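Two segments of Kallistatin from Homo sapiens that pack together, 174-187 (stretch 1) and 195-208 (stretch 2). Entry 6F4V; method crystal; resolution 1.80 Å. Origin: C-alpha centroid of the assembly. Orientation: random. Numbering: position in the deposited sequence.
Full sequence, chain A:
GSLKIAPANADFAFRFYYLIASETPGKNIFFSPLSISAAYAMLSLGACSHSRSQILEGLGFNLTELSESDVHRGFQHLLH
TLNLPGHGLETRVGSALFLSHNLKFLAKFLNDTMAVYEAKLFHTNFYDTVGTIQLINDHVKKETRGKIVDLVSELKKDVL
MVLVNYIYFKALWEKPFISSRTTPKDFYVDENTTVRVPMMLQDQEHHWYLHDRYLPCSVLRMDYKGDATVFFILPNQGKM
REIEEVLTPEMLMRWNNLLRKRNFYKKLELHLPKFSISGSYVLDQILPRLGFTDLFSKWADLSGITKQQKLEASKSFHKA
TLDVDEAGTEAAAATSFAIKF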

# COMPACT_ATOMS: atom_id res chain seq x y z
N GLU A 174 -12.37 16.03 -5.05
CA GLU A 174 -12.63 17.39 -5.54
C GLU A 174 -14.00 17.47 -6.24
O GLU A 174 -14.67 18.49 -6.15
CB GLU A 174 -11.56 17.88 -6.54
CG GLU A 174 -10.25 18.25 -5.88
CD GLU A 174 -10.24 19.62 -5.22
OE1 GLU A 174 -9.14 20.06 -4.81
OE2 GLU A 174 -11.31 20.25 -5.10
N LYS A 175 -14.37 16.39 -6.94
CA LYS A 175 -15.61 16.34 -7.73
C LYS A 175 -16.48 15.15 -7.25
O LYS A 175 -16.46 14.05 -7.84
CB LYS A 175 -15.25 16.19 -9.21
CG LYS A 175 -14.54 17.40 -9.82
CD LYS A 175 -13.77 17.01 -11.07
CE LYS A 175 -12.82 18.12 -11.53
NZ LYS A 175 -13.55 19.12 -12.31
N PRO A 176 -17.22 15.36 -6.16
CA PRO A 176 -18.00 14.27 -5.60
C PRO A 176 -19.25 13.92 -6.38
O PRO A 176 -19.67 14.68 -7.29
CB PRO A 176 -18.38 14.79 -4.21
CG PRO A 176 -18.41 16.28 -4.34
CD PRO A 176 -17.37 16.62 -5.39
N PHE A 177 -19.82 12.78 -6.02
CA PHE A 177 -21.04 12.26 -6.62
C PHE A 177 -22.21 12.66 -5.71
O PHE A 177 -22.03 12.89 -4.50
CB PHE A 177 -20.99 10.74 -6.73
CG PHE A 177 -19.84 10.22 -7.55
CD1 PHE A 177 -18.56 10.11 -7.01
CD2 PHE A 177 -20.04 9.80 -8.86
CE1 PHE A 177 -17.50 9.63 -7.77
CE2 PHE A 177 -18.99 9.31 -9.62
CZ PHE A 177 -17.72 9.22 -9.07
N ILE A 178 -23.40 12.74 -6.30
CA ILE A 178 -24.65 13.04 -5.57
C ILE A 178 -25.27 11.69 -5.26
O ILE A 178 -25.60 10.91 -6.17
CB ILE A 178 -25.55 14.00 -6.40
CG1 ILE A 178 -24.85 15.36 -6.57
CG2 ILE A 178 -26.91 14.22 -5.74
CD1 ILE A 178 -25.25 16.10 -7.84
N SER A 179 -25.39 11.37 -3.98
CA SER A 179 -25.77 10.03 -3.56
C SER A 179 -27.19 9.61 -3.96
O SER A 179 -27.44 8.43 -4.16
CB SER A 179 -25.54 9.84 -2.06
OG SER A 179 -26.51 10.56 -1.32
N SER A 180 -28.10 10.57 -4.13
CA SER A 180 -29.45 10.27 -4.67
C SER A 180 -29.42 9.66 -6.08
O SER A 180 -30.36 9.00 -6.50
CB SER A 180 -30.34 11.54 -4.65
OG SER A 180 -29.90 12.49 -5.61
N ARG A 181 -28.32 9.85 -6.81
CA ARG A 181 -28.16 9.26 -8.16
C ARG A 181 -27.55 7.85 -8.17
O ARG A 181 -27.50 7.22 -9.21
CB ARG A 181 -27.31 10.18 -9.02
CG ARG A 181 -27.86 11.60 -9.12
CD ARG A 181 -27.12 12.40 -10.17
NE ARG A 181 -27.49 12.02 -11.53
CZ ARG A 181 -26.97 12.56 -12.63
NH1 ARG A 181 -26.04 13.51 -12.54
NH2 ARG A 181 -27.36 12.16 -13.82
N THR A 182 -27.07 7.36 -7.02
CA THR A 182 -26.52 6.02 -6.94
C THR A 182 -27.65 5.00 -7.00
O THR A 182 -28.64 5.12 -6.26
CB THR A 182 -25.69 5.86 -5.66
OG1 THR A 182 -24.64 6.84 -5.67
CG2 THR A 182 -25.14 4.46 -5.53
N THR A 183 -27.52 4.02 -7.89
CA THR A 183 -28.52 2.95 -8.05
C THR A 183 -27.81 1.66 -8.41
O THR A 183 -26.74 1.71 -9.03
CB THR A 183 -29.57 3.25 -9.18
OG1 THR A 183 -28.92 3.42 -10.44
CG2 THR A 183 -30.35 4.49 -8.90
N PRO A 184 -28.41 0.51 -8.04
CA PRO A 184 -27.77 -0.77 -8.43
C PRO A 184 -27.65 -0.94 -9.96
O PRO A 184 -28.58 -0.60 -10.68
CB PRO A 184 -28.71 -1.84 -7.84
CG PRO A 184 -29.51 -1.14 -6.79
CD PRO A 184 -29.64 0.28 -7.24
N LYS A 185 -26.51 -1.45 -10.42
CA LYS A 185 -26.25 -1.73 -11.85
C LYS A 185 -25.46 -3.02 -12.02
O LYS A 185 -24.79 -3.50 -11.09
CB LYS A 185 -25.46 -0.60 -12.50
CG LYS A 185 -26.15 0.74 -12.58
CD LYS A 185 -27.19 0.80 -13.69
CE LYS A 185 -28.29 1.77 -13.33
NZ LYS A 185 -29.27 1.90 -14.43
N ASP A 186 -25.49 -3.55 -13.23
CA ASP A 186 -24.75 -4.75 -13.54
C ASP A 186 -23.23 -4.44 -13.64
O ASP A 186 -22.83 -3.41 -14.15
CB ASP A 186 -25.22 -5.36 -14.84
CG ASP A 186 -26.57 -6.05 -14.70
OD1 ASP A 186 -27.04 -6.30 -13.56
OD2 ASP A 186 -27.11 -6.36 -15.76
N PHE A 187 -22.44 -5.36 -13.10
CA PHE A 187 -20.99 -5.31 -13.17
C PHE A 187 -20.56 -6.65 -13.73
O PHE A 187 -20.85 -7.70 -13.14
CB PHE A 187 -20.41 -5.07 -11.77
CG PHE A 187 -18.92 -4.84 -11.76
CD1 PHE A 187 -18.04 -5.90 -11.81
CD2 PHE A 187 -18.42 -3.56 -11.66
CE1 PHE A 187 -16.66 -5.67 -11.78
CE2 PHE A 187 -17.06 -3.32 -11.64
CZ PHE A 187 -16.18 -4.38 -11.70
N VAL A 195 -22.57 -9.36 -11.51
CA VAL A 195 -23.04 -9.07 -10.15
C VAL A 195 -23.72 -7.72 -10.14
O VAL A 195 -23.66 -6.99 -11.11
CB VAL A 195 -21.90 -9.12 -9.12
CG1 VAL A 195 -21.24 -10.50 -9.10
CG2 VAL A 195 -20.86 -8.03 -9.39
N ARG A 196 -24.38 -7.41 -9.04
CA ARG A 196 -25.06 -6.13 -8.89
C ARG A 196 -24.28 -5.28 -7.94
O ARG A 196 -23.89 -5.75 -6.90
CB ARG A 196 -26.46 -6.30 -8.32
CG ARG A 196 -27.38 -7.12 -9.20
CD ARG A 196 -28.65 -6.35 -9.50
NE ARG A 196 -28.51 -5.54 -10.70
CZ ARG A 196 -29.35 -4.59 -11.09
NH1 ARG A 196 -29.12 -3.96 -12.23
NH2 ARG A 196 -30.40 -4.24 -10.36
N VAL A 197 -24.08 -4.02 -8.28
CA VAL A 197 -23.35 -3.09 -7.41
C VAL A 197 -24.03 -1.75 -7.42
O VAL A 197 -24.57 -1.35 -8.45
CB VAL A 197 -21.87 -2.92 -7.85
CG1 VAL A 197 -21.21 -4.26 -8.03
CG2 VAL A 197 -21.73 -2.14 -9.14
N PRO A 198 -23.99 -1.03 -6.29
CA PRO A 198 -24.41 0.37 -6.35
C PRO A 198 -23.46 1.16 -7.24
O PRO A 198 -22.26 1.16 -7.00
CB PRO A 198 -24.35 0.86 -4.90
CG PRO A 198 -23.96 -0.29 -4.06
CD PRO A 198 -23.62 -1.46 -4.93
N MET A 199 -24.00 1.75 -8.29
CA MET A 199 -23.25 2.52 -9.25
C MET A 199 -23.51 4.00 -9.04
O MET A 199 -24.65 4.48 -9.17
CB MET A 199 -23.61 2.09 -10.68
CG MET A 199 -22.68 2.63 -11.75
SD MET A 199 -21.02 1.88 -11.71
CE MET A 199 -21.36 0.26 -12.36
N MET A 200 -22.45 4.72 -8.72
CA MET A 200 -22.50 6.17 -8.58
C MET A 200 -22.48 6.77 -9.96
O MET A 200 -21.92 6.17 -10.88
CB MET A 200 -21.30 6.71 -7.76
CG MET A 200 -21.11 5.92 -6.49
SD MET A 200 -19.87 6.56 -5.40
CE MET A 200 -18.39 6.21 -6.40
N LEU A 201 -23.06 7.95 -10.09
CA LEU A 201 -23.13 8.64 -11.38
C LEU A 201 -22.92 10.15 -11.20
O LEU A 201 -23.55 10.76 -10.36
CB LEU A 201 -24.49 8.39 -12.03
CG LEU A 201 -24.81 9.18 -13.31
CD1 LEU A 201 -23.81 8.85 -14.39
CD2 LEU A 201 -26.24 8.90 -13.76
N GLN A 202 -22.01 10.72 -11.99
CA GLN A 202 -21.93 12.15 -12.18
C GLN A 202 -21.74 12.41 -13.66
O GLN A 202 -21.07 11.65 -14.32
CB GLN A 202 -20.83 12.84 -11.34
CG GLN A 202 -19.41 12.39 -11.55
CD GLN A 202 -18.43 13.18 -10.73
OE1 GLN A 202 -18.11 14.32 -11.07
NE2 GLN A 202 -17.93 12.59 -9.64
N ASP A 203 -22.37 13.47 -14.16
CA ASP A 203 -22.29 13.82 -15.58
C ASP A 203 -22.20 15.32 -15.91
O ASP A 203 -22.25 15.69 -17.09
CB ASP A 203 -23.44 13.17 -16.33
CG ASP A 203 -24.81 13.61 -15.81
OD1 ASP A 203 -24.91 14.56 -15.01
OD2 ASP A 203 -25.80 12.97 -16.18
N GLN A 204 -22.02 16.17 -14.91
CA GLN A 204 -21.93 17.62 -15.16
C GLN A 204 -20.52 18.16 -15.11
O GLN A 204 -20.28 19.30 -15.53
CB GLN A 204 -22.84 18.40 -14.19
CG GLN A 204 -24.27 17.86 -14.02
CD GLN A 204 -25.15 17.93 -15.27
OE1 GLN A 204 -26.23 18.49 -15.23
NE2 GLN A 204 -24.70 17.33 -16.37
N GLU A 205 -19.57 17.36 -14.62
CA GLU A 205 -18.22 17.85 -14.36
C GLU A 205 -17.27 17.51 -15.50
O GLU A 205 -17.48 16.55 -16.22
CB GLU A 205 -17.68 17.23 -13.09
CG GLU A 205 -18.51 17.51 -11.86
CD GLU A 205 -18.53 18.98 -11.52
OE1 GLU A 205 -17.43 19.55 -11.33
OE2 GLU A 205 -19.63 19.55 -11.45
N HIS A 206 -16.23 18.32 -15.64
CA HIS A 206 -15.07 17.95 -16.46
C HIS A 206 -14.19 17.04 -15.63
O HIS A 206 -14.09 17.22 -14.43
CB HIS A 206 -14.27 19.17 -16.89
CG HIS A 206 -14.85 19.90 -18.07
ND1 HIS A 206 -16.18 20.23 -18.15
CD2 HIS A 206 -14.27 20.35 -19.21
CE1 HIS A 206 -16.41 20.85 -19.30
NE2 HIS A 206 -15.27 20.94 -19.96
N HIS A 207 -13.57 16.07 -16.29
CA HIS A 207 -12.62 15.16 -15.65
C HIS A 207 -11.38 14.98 -16.51
O HIS A 207 -11.43 15.23 -17.72
CB HIS A 207 -13.31 13.80 -15.46
CG HIS A 207 -14.20 13.76 -14.27
ND1 HIS A 207 -13.73 13.54 -13.00
CD2 HIS A 207 -15.54 13.96 -14.16
CE1 HIS A 207 -14.74 13.58 -12.15
NE2 HIS A 207 -15.85 13.82 -12.83
N TRP A 208 -10.29 14.52 -15.88
CA TRP A 208 -9.04 14.23 -16.56
C TRP A 208 -9.09 12.78 -16.95
O TRP A 208 -9.05 11.90 -16.06
CB TRP A 208 -7.86 14.49 -15.62
CG TRP A 208 -7.67 15.90 -15.29
CD1 TRP A 208 -8.12 16.57 -14.19
CD2 TRP A 208 -6.94 16.84 -16.07
NE1 TRP A 208 -7.72 17.88 -14.24
CE2 TRP A 208 -6.99 18.07 -15.38
CE3 TRP A 208 -6.25 16.76 -17.28
CZ2 TRP A 208 -6.37 19.24 -15.88
CZ3 TRP A 208 -5.63 17.92 -17.77
CH2 TRP A 208 -5.68 19.12 -17.06
O HOH W 1 -18.82 16.56 -8.88
O HOH W 2 -23.96 8.91 -7.42
O HOH W 3 -23.47 13.04 -9.01
O HOH W 4 -26.30 5.29 -11.16

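Where two strands run close enough, backbone hydrogen bonds can join them; where they diverge, side chains and water can carry the contact. These segments of kallistatin illustrate the principle, burying 1280 Å² between them.

The paired region is a regular ladder. T183, K185 and F187 each exchange two backbone hydrogen bonds with M199, V197 and V195 respectively, from M199 N to T183 O at 2.8 Å to T183 N to M199 O at 3.2 Å. P184 and P198, which have no amide hydrogen, face each other at a non-hydrogen-bonded position, so neither ring costs the ladder a bond; P184 CA instead approaches V197 O at 3.3 Å.

Where the ladder stops, water substitutes. Water 3 accepts from I178 N and donates to L201 O, both at 2.7 Å, while water 2 links I178 O and T182 OG1 to L201 N. Q202, its side chain extended through a t chi2, reaches across directly: its NE2 donates to K175 O at 2.7 Å, and H207 NE2 holds its OE1 at 2.9 Å.

Charge pairing secures more exposed places. The R181 guanidinium meets the D203 carboxylate in a two-pronged salt bridge, NH1 to OD1 and NH2 to OD2 both at 2.9 Å, with L201 lying over one guanidinium face. The D186–R196 bridge is looser, its R196 NE to D186 OD1 hydrogen bond weak at 3.3 Å.

Packing around the two buried phenylalanines and along K175 adds to the contact. The F177 ring is sandwiched between Q202 NE2 and M200, whose CB lies 4.0 Å and SD 4.4 Å from the ring centroid. F187 CB packs against V195 CG2 at 3.8 Å and V197 CG1 at 3.9 Å. K175 serves two ways: its CD rests over the H207 ring in a CH-pi contact, while its NZ donates to H206 O at 2.9 Å.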